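Local coordinates for protein aminoglycoside phosphotransferase (Alicyclobacillus acidocaldarius subsp. acidocaldarius, PDB 4PDY) that probably transfers a phosphate group to a small-molecule substrate, as in other members of the aminoglycoside phosphotransferase family with its protein-kinase-like fold, though its own substrate is not established, at residues Asp207-Ala210 with Tyr211-Glu215; Ala250-Ala253 with Leu254-His258; Tyr275-Phe278 with Leu279-Ala283; Asn286-Lys289 with Ser290-Arg293. All coordinates share one frame; numbering follows the deposited sequence. Where two conformers were deposited one is given.

Interaction 1. Residues Asp207-Ala210 with Tyr211-Glu215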
loop_
_atom_site.group_PDB
_atom_site.type_symbol
_atom_site.label_atom_id
_atom_site.label_comp_id
_atom_site.label_asym_id
_atom_site.label_seq_id
_atom_site.Cartn_x
_atom_site.Cartn_y
_atom_site.Cartn_z
ATOM N N ASP A 207 4.306 8.994 -23.097
ATOM C CA ASP A 207 3.138 9.498 -22.365
ATOM C C ASP A 207 3.134 9.102 -20.872
ATOM O O ASP A 207 2.783 9.910 -20.026
ATOM C CB ASP A 207 1.828 9.106 -23.055
ATOM C CG ASP A 207 1.552 7.617 -23.028
ATOM O OD1 ASP A 207 2.398 6.823 -23.506
ATOM O OD2 ASP A 207 0.459 7.233 -22.540
ATOM N N VAL A 208 3.548 7.875 -20.577
ATOM C CA VAL A 208 3.687 7.399 -19.196
ATOM C C VAL A 208 4.750 8.204 -18.450
ATOM O O VAL A 208 4.523 8.698 -17.340
ATOM C CB VAL A 208 3.993 5.891 -19.178
ATOM C CG1 VAL A 208 4.344 5.420 -17.778
ATOM C CG2 VAL A 208 2.793 5.120 -19.729
ATOM N N ILE A 209 5.897 8.366 -19.077
ATOM C CA ILE A 209 6.943 9.188 -18.500
ATOM C C ILE A 209 6.485 10.639 -18.274
ATOM O O ILE A 209 6.786 11.246 -17.245
ATOM C CB ILE A 209 8.189 9.138 -19.406
ATOM C CG1 ILE A 209 8.783 7.725 -19.368
ATOM C CG2 ILE A 209 9.217 10.193 -18.986
ATOM C CD1 ILE A 209 9.714 7.381 -20.520
ATOM N N ALA A 210 5.792 11.209 -19.254
ATOM C CA ALA A 210 5.277 12.564 -19.114
ATOM C C ALA A 210 4.325 12.691 -17.923
ATOM O O ALA A 210 4.374 13.679 -17.191
ATOM C CB ALA A 210 4.587 12.996 -20.407
ATOM N N TYR A 211 3.482 11.685 -17.737
ATOM C CA TYR A 211 2.605 11.651 -16.567
ATOM C C TYR A 211 3.387 11.642 -15.239
ATOM O O TYR A 211 3.108 12.437 -14.327
ATOM C CB TYR A 211 1.659 10.458 -16.650
ATOM C CG TYR A 211 1.014 10.177 -15.321
ATOM C CD1 TYR A 211 -0.077 10.920 -14.883
ATOM C CD2 TYR A 211 1.526 9.198 -14.479
ATOM C CE1 TYR A 211 -0.640 10.682 -13.622
ATOM C CE2 TYR A 211 0.971 8.971 -13.235
ATOM C CZ TYR A 211 -0.089 9.727 -12.822
ATOM O OH TYR A 211 -0.648 9.460 -11.596
ATOM N N LEU A 212 4.382 10.767 -15.154
ATOM C CA LEU A 212 5.137 10.600 -13.921
ATOM C C LEU A 212 5.882 11.885 -13.601
ATOM O O LEU A 212 5.902 12.340 -12.472
ATOM C CB LEU A 212 6.077 9.399 -14.011
ATOM C CG LEU A 212 5.381 8.030 -14.168
ATOM C CD1 LEU A 212 6.377 6.947 -14.528
ATOM C CD2 LEU A 212 4.653 7.636 -12.887
ATOM N N GLU A 213 6.476 12.492 -14.624
ATOM C CA GLU A 213 7.211 13.733 -14.412
ATOM C C GLU A 213 6.311 14.895 -14.025
ATOM O O GLU A 213 6.680 15.718 -13.165
ATOM C CB GLU A 213 8.016 14.082 -15.652
ATOM C CG GLU A 213 9.114 13.083 -15.965
ATOM C CD GLU A 213 9.812 13.363 -17.295
ATOM O OE1 GLU A 213 9.235 14.056 -18.173
ATOM O OE2 GLU A 213 10.947 12.872 -17.463
ATOM N N ALA A 214 5.147 14.994 -14.656
ATOM C CA ALA A 214 4.180 16.037 -14.309
ATOM C C ALA A 214 3.716 15.886 -12.857
ATOM O O ALA A 214 3.603 16.876 -12.136
ATOM C CB ALA A 214 2.991 15.982 -15.242
ATOM N N GLU A 215 3.444 14.657 -12.434
ATOM C CA GLU A 215 3.065 14.388 -11.033
ATOM C C GLU A 215 4.157 14.800 -10.063
ATOM O O GLU A 215 3.871 15.407 -9.029
ATOM C CB GLU A 215 2.717 12.914 -10.864
ATOM C CG GLU A 215 1.314 12.557 -11.325
ATOM C CD GLU A 215 0.237 12.996 -10.337
ATOM O OE1 GLU A 215 0.190 12.482 -9.206
ATOM O OE2 GLU A 215 -0.568 13.868 -10.694
#

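Interaction 2. Residues Ala250-Ala253 with Leu254-His258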
loop_
_atom_site.group_PDB
_atom_site.type_symbol
_atom_site.label_atom_id
_atom_site.label_comp_id
_atom_site.label_asym_id
_atom_site.label_seq_id
_atom_site.Cartn_x
_atom_site.Cartn_y
_atom_site.Cartn_z
ATOM N N ALA A 250 4.461 11.461 -4.401
ATOM C CA ALA A 250 4.594 10.376 -5.374
ATOM C C ALA A 250 3.437 10.410 -6.335
ATOM O O ALA A 250 2.357 10.878 -5.971
ATOM C CB ALA A 250 4.669 9.035 -4.684
ATOM N N PRO A 251 3.632 9.903 -7.571
ATOM C CA PRO A 251 2.541 9.943 -8.525
ATOM C C PRO A 251 1.337 9.160 -8.026
ATOM O O PRO A 251 1.490 8.069 -7.493
ATOM C CB PRO A 251 3.145 9.299 -9.772
ATOM C CG PRO A 251 4.606 9.584 -9.669
ATOM C CD PRO A 251 4.886 9.442 -8.192
ATOM N N ARG A 252 0.158 9.715 -8.272
ATOM C CA ARG A 252 -1.094 9.114 -7.855
ATOM C C ARG A 252 -1.262 7.680 -8.341
ATOM O O ARG A 252 -1.859 6.840 -7.652
ATOM C CB ARG A 252 -2.258 9.996 -8.293
ATOM C CG ARG A 252 -3.576 9.610 -7.674
ATOM C CD ARG A 252 -4.662 10.630 -7.904
ATOM N NE ARG A 252 -5.163 10.580 -9.284
ATOM C CZ ARG A 252 -6.392 10.925 -9.657
ATOM N NH1 ARG A 252 -7.280 11.356 -8.755
ATOM N NH2 ARG A 252 -6.762 10.810 -10.927
ATOM N N ALA A 253 -0.738 7.367 -9.514
ATOM C CA ALA A 253 -0.805 6.032 -10.061
ATOM C C ALA A 253 -0.260 4.951 -9.122
ATOM O O ALA A 253 -0.664 3.781 -9.219
ATOM C CB ALA A 253 -0.050 5.987 -11.398
ATOM N N LEU A 254 0.692 5.305 -8.260
ATOM C CA LEU A 254 1.228 4.302 -7.336
ATOM C C LEU A 254 0.172 3.796 -6.351
ATOM O O LEU A 254 -0.014 2.596 -6.241
ATOM C CB LEU A 254 2.427 4.827 -6.584
ATOM C CG LEU A 254 3.709 5.042 -7.404
ATOM C CD1 LEU A 254 4.830 5.532 -6.509
ATOM C CD2 LEU A 254 4.126 3.774 -8.133
ATOM N N ASP A 255 -0.539 4.704 -5.695
ATOM C CA ASP A 255 -1.596 4.280 -4.790
ATOM C C ASP A 255 -2.701 3.576 -5.579
ATOM O O ASP A 255 -3.248 2.568 -5.127
ATOM C CB ASP A 255 -2.168 5.478 -4.023
ATOM C CG ASP A 255 -1.442 5.786 -2.683
ATOM O OD1 ASP A 255 -0.565 5.016 -2.206
ATOM O OD2 ASP A 255 -1.760 6.875 -2.129
HETATM N N MSE A 256 -3.042 4.099 -6.756
HETATM C CA MSE A 256 -4.109 3.500 -7.539
HETATM C C MSE A 256 -3.784 2.081 -7.949
HETATM O O MSE A 256 -4.609 1.176 -7.796
HETATM C CB MSE A 256 -4.426 4.406 -8.726
HETATM C CG MSE A 256 -5.777 4.055 -9.323
HETATM SE SE MSE A 256 -6.118 5.146 -10.905
HETATM C CE MSE A 256 -5.770 7.007 -10.370
ATOM N N ALA A 257 -2.572 1.870 -8.467
ATOM C CA ALA A 257 -2.148 0.547 -8.903
ATOM C C ALA A 257 -2.016 -0.422 -7.731
ATOM O O ALA A 257 -2.294 -1.596 -7.885
ATOM C CB ALA A 257 -0.834 0.627 -9.694
ATOM N N HIS A 258 -1.492 0.048 -6.611
ATOM C CA HIS A 258 -1.352 -0.843 -5.441
ATOM C C HIS A 258 -2.709 -1.304 -4.880
ATOM O O HIS A 258 -2.880 -2.495 -4.637
ATOM C CB HIS A 258 -0.468 -0.200 -4.364
ATOM C CG HIS A 258 0.933 0.088 -4.831
ATOM N ND1 HIS A 258 1.694 1.101 -4.300
ATOM C CD2 HIS A 258 1.680 -0.467 -5.815
ATOM C CE1 HIS A 258 2.873 1.133 -4.902
ATOM N NE2 HIS A 258 2.895 0.176 -5.813
#

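Interaction 3. Residues Tyr275-Phe278 with Leu279-Ala283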
loop_
_atom_site.group_PDB
_atom_site.type_symbol
_atom_site.label_atom_id
_atom_site.label_comp_id
_atom_site.label_asym_id
_atom_site.label_seq_id
_atom_site.Cartn_x
_atom_site.Cartn_y
_atom_site.Cartn_z
ATOM N N TYR A 275 -13.488 -0.822 -11.539
ATOM C CA TYR A 275 -14.378 0.277 -11.867
ATOM C C TYR A 275 -14.657 1.117 -10.628
ATOM O O TYR A 275 -14.643 2.341 -10.684
ATOM C CB TYR A 275 -15.680 -0.238 -12.462
ATOM C CG TYR A 275 -16.604 0.864 -12.926
ATOM C CD1 TYR A 275 -16.275 1.653 -14.018
ATOM C CD2 TYR A 275 -17.790 1.126 -12.273
ATOM C CE1 TYR A 275 -17.113 2.667 -14.462
ATOM C CE2 TYR A 275 -18.636 2.141 -12.698
ATOM C CZ TYR A 275 -18.292 2.909 -13.798
ATOM O OH TYR A 275 -19.130 3.919 -14.219
ATOM N N ALA A 276 -14.921 0.440 -9.506
ATOM C CA ALA A 276 -15.174 1.145 -8.235
ATOM C C ALA A 276 -13.983 2.065 -7.901
ATOM O O ALA A 276 -14.135 3.239 -7.532
ATOM C CB ALA A 276 -15.427 0.144 -7.114
ATOM N N CYS A 277 -12.780 1.539 -8.087
ATOM C CA CYS A 277 -11.582 2.308 -7.837
ATOM C C CYS A 277 -11.444 3.517 -8.788
ATOM O O CYS A 277 -11.302 4.654 -8.348
ATOM C CB CYS A 277 -10.382 1.392 -7.986
ATOM S SG CYS A 277 -8.772 2.157 -7.804
ATOM N N PHE A 278 -11.520 3.271 -10.099
ATOM C CA PHE A 278 -11.281 4.333 -11.081
ATOM C C PHE A 278 -12.345 5.426 -10.932
ATOM O O PHE A 278 -12.039 6.608 -10.962
ATOM C CB PHE A 278 -11.335 3.788 -12.511
ATOM C CG PHE A 278 -10.176 2.894 -12.886
ATOM C CD1 PHE A 278 -8.874 3.279 -12.630
ATOM C CD2 PHE A 278 -10.393 1.699 -13.553
ATOM C CE1 PHE A 278 -7.815 2.481 -13.006
ATOM C CE2 PHE A 278 -9.327 0.898 -13.938
ATOM C CZ PHE A 278 -8.042 1.287 -13.653
ATOM N N LEU A 279 -13.602 5.017 -10.754
ATOM C CA LEU A 279 -14.678 5.987 -10.634
ATOM C C LEU A 279 -14.418 6.963 -9.478
ATOM O O LEU A 279 -14.704 8.149 -9.572
ATOM C CB LEU A 279 -16.016 5.278 -10.401
ATOM C CG LEU A 279 -17.289 6.099 -10.556
ATOM C CD1 LEU A 279 -17.497 6.454 -12.024
ATOM C CD2 LEU A 279 -18.483 5.317 -10.015
ATOM N N HIS A 280 -13.902 6.439 -8.357
ATOM C CA HIS A 280 -13.728 7.268 -7.176
ATOM C C HIS A 280 -12.447 8.084 -7.175
ATOM O O HIS A 280 -12.433 9.161 -6.603
ATOM C CB HIS A 280 -13.929 6.440 -5.899
ATOM C CG HIS A 280 -15.358 6.065 -5.712
ATOM N ND1 HIS A 280 -15.937 5.010 -6.374
ATOM C CD2 HIS A 280 -16.348 6.654 -4.996
ATOM C CE1 HIS A 280 -17.231 4.971 -6.089
ATOM N NE2 HIS A 280 -17.495 5.941 -5.232
ATOM N N PHE A 281 -11.386 7.611 -7.843
ATOM C CA PHE A 281 -10.261 8.514 -8.147
ATOM C C PHE A 281 -10.708 9.645 -9.092
ATOM O O PHE A 281 -10.433 10.821 -8.859
ATOM C CB PHE A 281 -9.058 7.751 -8.738
ATOM C CG PHE A 281 -8.152 7.154 -7.698
ATOM C CD1 PHE A 281 -7.112 7.904 -7.169
ATOM C CD2 PHE A 281 -8.318 5.850 -7.262
ATOM C CE1 PHE A 281 -6.275 7.379 -6.196
ATOM C CE2 PHE A 281 -7.477 5.302 -6.299
ATOM C CZ PHE A 281 -6.442 6.065 -5.783
ATOM N N ASP A 282 -11.427 9.267 -10.143
ATOM C CA ASP A 282 -11.890 10.222 -11.151
ATOM C C ASP A 282 -12.781 11.301 -10.560
ATOM O O ASP A 282 -12.717 12.446 -10.983
ATOM C CB ASP A 282 -12.632 9.481 -12.261
ATOM C CG ASP A 282 -12.780 10.297 -13.515
ATOM O OD1 ASP A 282 -11.797 10.427 -14.286
ATOM O OD2 ASP A 282 -13.891 10.776 -13.744
ATOM N N ALA A 283 -13.601 10.931 -9.568
ATOM C CA ALA A 283 -14.514 11.872 -8.912
ATOM C C ALA A 283 -13.764 13.026 -8.233
ATOM O O ALA A 283 -14.247 14.154 -8.189
ATOM C CB ALA A 283 -15.373 11.134 -7.892
#

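Interaction 4. Residues Asn286-Lys289 with Ser290-Arg293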
loop_
_atom_site.group_PDB
_atom_site.type_symbol
_atom_site.label_atom_id
_atom_site.label_comp_id
_atom_site.label_asym_id
_atom_site.label_seq_id
_atom_site.Cartn_x
_atom_site.Cartn_y
_atom_site.Cartn_z
ATOM N N ASN A 286 -10.001 14.019 -12.534
ATOM C CA ASN A 286 -9.991 13.249 -13.778
ATOM C C ASN A 286 -8.770 12.365 -13.919
ATOM O O ASN A 286 -7.651 12.815 -13.647
ATOM C CB ASN A 286 -10.002 14.224 -14.972
ATOM C CG ASN A 286 -10.003 13.517 -16.323
ATOM O OD1 ASN A 286 -10.928 12.773 -16.643
ATOM N ND2 ASN A 286 -8.967 13.755 -17.126
ATOM N N ILE A 287 -8.966 11.125 -14.360
ATOM C CA ILE A 287 -7.841 10.271 -14.722
ATOM C C ILE A 287 -7.548 10.442 -16.219
ATOM O O ILE A 287 -8.343 10.000 -17.067
ATOM C CB ILE A 287 -8.162 8.792 -14.470
ATOM C CG1 ILE A 287 -8.609 8.563 -13.015
ATOM C CG2 ILE A 287 -6.968 7.908 -14.775
ATOM C CD1 ILE A 287 -9.190 7.173 -12.803
ATOM N N PRO A 288 -6.416 11.082 -16.573
ATOM C CA PRO A 288 -6.102 11.180 -18.007
ATOM C C PRO A 288 -5.620 9.853 -18.554
ATOM O O PRO A 288 -5.224 8.947 -17.807
ATOM C CB PRO A 288 -4.978 12.211 -18.057
ATOM C CG PRO A 288 -4.335 12.134 -16.717
ATOM C CD PRO A 288 -5.399 11.739 -15.735
ATOM N N LYS A 289 -5.623 9.737 -19.871
ATOM C CA LYS A 289 -5.187 8.513 -20.516
ATOM C C LYS A 289 -3.794 8.069 -20.029
ATOM O O LYS A 289 -3.578 6.872 -19.809
ATOM C CB LYS A 289 -5.166 8.706 -22.029
ATOM C CG LYS A 289 -4.880 7.451 -22.833
ATOM C CD LYS A 289 -5.093 7.700 -24.331
ATOM C CE LYS A 289 -4.803 6.434 -25.106
ATOM N NZ LYS A 289 -4.934 6.645 -26.568
ATOM N N SER A 290 -2.862 9.025 -19.900
ATOM C CA SER A 290 -1.505 8.684 -19.518
ATOM C C SER A 290 -1.441 8.103 -18.098
ATOM O O SER A 290 -0.560 7.318 -17.811
ATOM C CB SER A 290 -0.556 9.886 -19.640
ATOM O OG SER A 290 -0.969 11.013 -18.876
ATOM N N GLU A 291 -2.348 8.535 -17.217
ATOM C CA GLU A 291 -2.402 7.979 -15.849
ATOM C C GLU A 291 -2.900 6.551 -15.895
ATOM O O GLU A 291 -2.373 5.678 -15.192
ATOM C CB GLU A 291 -3.257 8.841 -14.924
ATOM C CG GLU A 291 -3.316 8.347 -13.475
ATOM C CD GLU A 291 -3.864 9.412 -12.567
ATOM O OE1 GLU A 291 -4.965 9.888 -12.853
ATOM O OE2 GLU A 291 -3.217 9.745 -11.554
ATOM N N TYR A 292 -3.932 6.297 -16.691
ATOM C CA TYR A 292 -4.373 4.916 -16.897
ATOM C C TYR A 292 -3.213 4.066 -17.383
ATOM O O TYR A 292 -3.037 2.933 -16.989
ATOM C CB TYR A 292 -5.505 4.823 -17.904
ATOM C CG TYR A 292 -6.893 5.062 -17.394
ATOM C CD1 TYR A 292 -7.505 4.116 -16.573
ATOM C CD2 TYR A 292 -7.608 6.198 -17.732
ATOM C CE1 TYR A 292 -8.795 4.289 -16.114
ATOM C CE2 TYR A 292 -8.903 6.385 -17.276
ATOM C CZ TYR A 292 -9.487 5.427 -16.448
ATOM O OH TYR A 292 -10.772 5.559 -15.953
ATOM N N ARG A 293 -2.444 4.609 -18.334
ATOM C CA ARG A 293 -1.357 3.812 -18.920
ATOM C C ARG A 293 -0.249 3.517 -17.910
ATOM O O ARG A 293 0.327 2.436 -17.931
ATOM C CB ARG A 293 -0.809 4.482 -20.179
ATOM C CG ARG A 293 -1.908 4.727 -21.191
ATOM C CD ARG A 293 -1.672 4.093 -22.527
ATOM N NE ARG A 293 -0.397 4.476 -23.106
ATOM C CZ ARG A 293 0.311 3.701 -23.917
ATOM N NH1 ARG A 293 1.471 4.137 -24.377
ATOM N NH2 ARG A 293 -0.133 2.496 -24.276
#

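Interaction 1. Residues Asp207-Ala210 with Tyr211-Glu215
D207 and Y211 open a run of four i to i+4 backbone bonds from the start of helix 206-218. Y211 N donates to D207 O at 3.0 Å, L212 N to V208 O, E213 N to I209 O at 2.9 Å, and A214 N to A210 O. All four are fairly straight, the E213 bond most of all, with an N-H...O angle of 165°.

Side chains one turn apart pair up. V208 and L212 run alongside each other and point the same way, with V208 CG1 4.1 Å from L212 CD1; L212 CG also lies against V208 O at 3.4 Å. I209 and E213 do likewise on another flank. There the chi1 of -65° sets E213 CG beside its own backbone N, and the extended chain lies along I209: E213 CG comes within 3.2 Å of I209 O, while the carboxylate oxygen E213 OE2 rests 3.5 Å from the methyl I209 CG2. Between those two side chains there is van der Waals contact alone.

A210, E213 and A214, with I209 partly so, face outward, whereas V208 and Y211 are buried against helix 289-300, where they meet A294. D207 makes a salt bridge to R293 of that helix, Y211 OH bonds to E291 and to the backbone N of A253, and Y211, L212 and E215 pack on P251, just ahead of helix 252-266.

Interaction 2. Residues Ala250-Ala253 with Leu254-His258
L254 reaches back to A250 and P251 as the chain turns into helix 252-266, and the apolar contacts gather there. L254 CD1 lies 4.0 Å from A250 CB and 4.3 Å from P251 CD, so one methyl touches both residues leading into the helix.

Backbone bonds make up the second group. L254 N donates to P251 O at 3.0 Å, three residues back, approaching from above the carbonyl plane; M256 N to R252 O and A257 N to A253 O (2.8 Å) are i to i+4 bonds. The M256 bond is the straightest of the three, at 168° and in the carbonyl plane.

The third kind sets a cation against selenomethionine. R252 and M256 cross at a slant, and the bend at chi3 of M256 (-50°), in the conformer described, lays its terminal methyl over one face of the guanidinium, M256 CE being 3.8 Å from R252 NE.

Contact over the face leaves the in-plane N-H groups of R252 to other partners: NH2 bridges to E291 and bonds to R285 O, and NH1 bonds to F281 O. A buried positive charge is thus covered on one face by a methyl, in this conformer, and probably balanced chiefly by E291.

Interaction 3. Residues Tyr275-Phe278 with Leu279-Ala283
In helix 271-284, in the helical part of this kinase-like fold, H280 folds back onto the backbone of A276 one turn earlier. H280 ND1 donates to A276 O at 2.8 Å, near the plane of its own ring and on a lone pair of the carbonyl. H280 N makes a weak bond to the same oxygen, 3.3 Å from A276 O, so backbone and side chain of one residue grip one carbonyl. The ring gets there because chi1 of -71° places H280 CG beside its backbone N. A leucine in place of H280 would probably leave A276 O with just the weak backbone bond from this turn.

The neighbouring i to i+4 bonds are firmer: L279 N to Y275 O, F281 N to C277 O (169°, nearly along the C=O axis) and D282 N to F278 O at 2.8 Å. On the buried side C277 and F281 form a sulfur-aromatic contact: C277 SG sits at the ring edge, 3.7 Å from F281 CE2. On the outer side L279 slants across Y275, its methyl CD1 3.7 Å from Y275 OH.

F278 and F281 turn inward against M256 of helix 252-266 and I287 of the following loop, and F278 also meets Y292 edge-to-face. H280 and F281 pack on helix 121-137, which they touch at A125, A128, Y129 and A132.

Interaction 4. Residues Asn286-Lys289 with Ser290-Arg293
S290 meets the loop lightly, its OG lying loosely near P288 CG, as the chain enters helix 289-300 with P288 at the N-cap position. E291 comes next. Its N makes a weak bond to P288 O (3.0 Å, bent to 126°), while its side chain, with CG anti to the backbone N (chi1 -178°), extends back along the loop. There E291 OE1 touches two aliphatic groups, 3.4 Å from I287 CG2 and 3.5 Å from P288 CD, and the I287 and E291 side chains cross at about a right angle.

Y292 then brings the aromatic contact. Its N donates to P288 O at 3.2 Å in a straight bond, and its ring lies across I287, which sets CG2 over one face in a CH-pi contact, 3.6 Å from the ring centroid and displaced toward the CD2/CE2 rim. The other branch follows the ring outward, I287 CD1 reaching to 3.9 Å from Y292 OH. An alanine here would strip the cover from I287 CG2 and is likely to leave I287 loosely held, with F278 losing its edge-to-face partner.

R293 closes the turn through its N, 2.9 Å from K289 O, and its CG folds close to that same oxygen at 3.0 Å; its guanidinium also bridges to D205.

I287 CG2 thus sits between the carboxylate of E291 and the ring of Y292. E291 spends its charge beyond the loop, toward R252 and Y211, so a buried acid touching aliphatic groups is probably kept ionised by the arginine.

Overall arrangement
Interaction 2 lies deepest, about 9 Å from the chain's centre; it and interaction 4 each touch all the others, while 1 and 3 do not meet. Interactions 1, 3 and 4, at 17 to 21 Å, each turn one side to solvent. Interactions 1 and 3 lie wholly within helices, whereas 2 and 4 are helix starts preceded by a proline. Where helix 206-218 meets interactions 2 and 4, the joins are largely polar and charged. Between interactions 3 and 4 the join is mostly aromatic and aliphatic, apart from D282 OD1 on I287 N. Interaction 2 serves both chemistries, its arginine on the polar side and its selenomethionine among the apolar residues of helix 271-284.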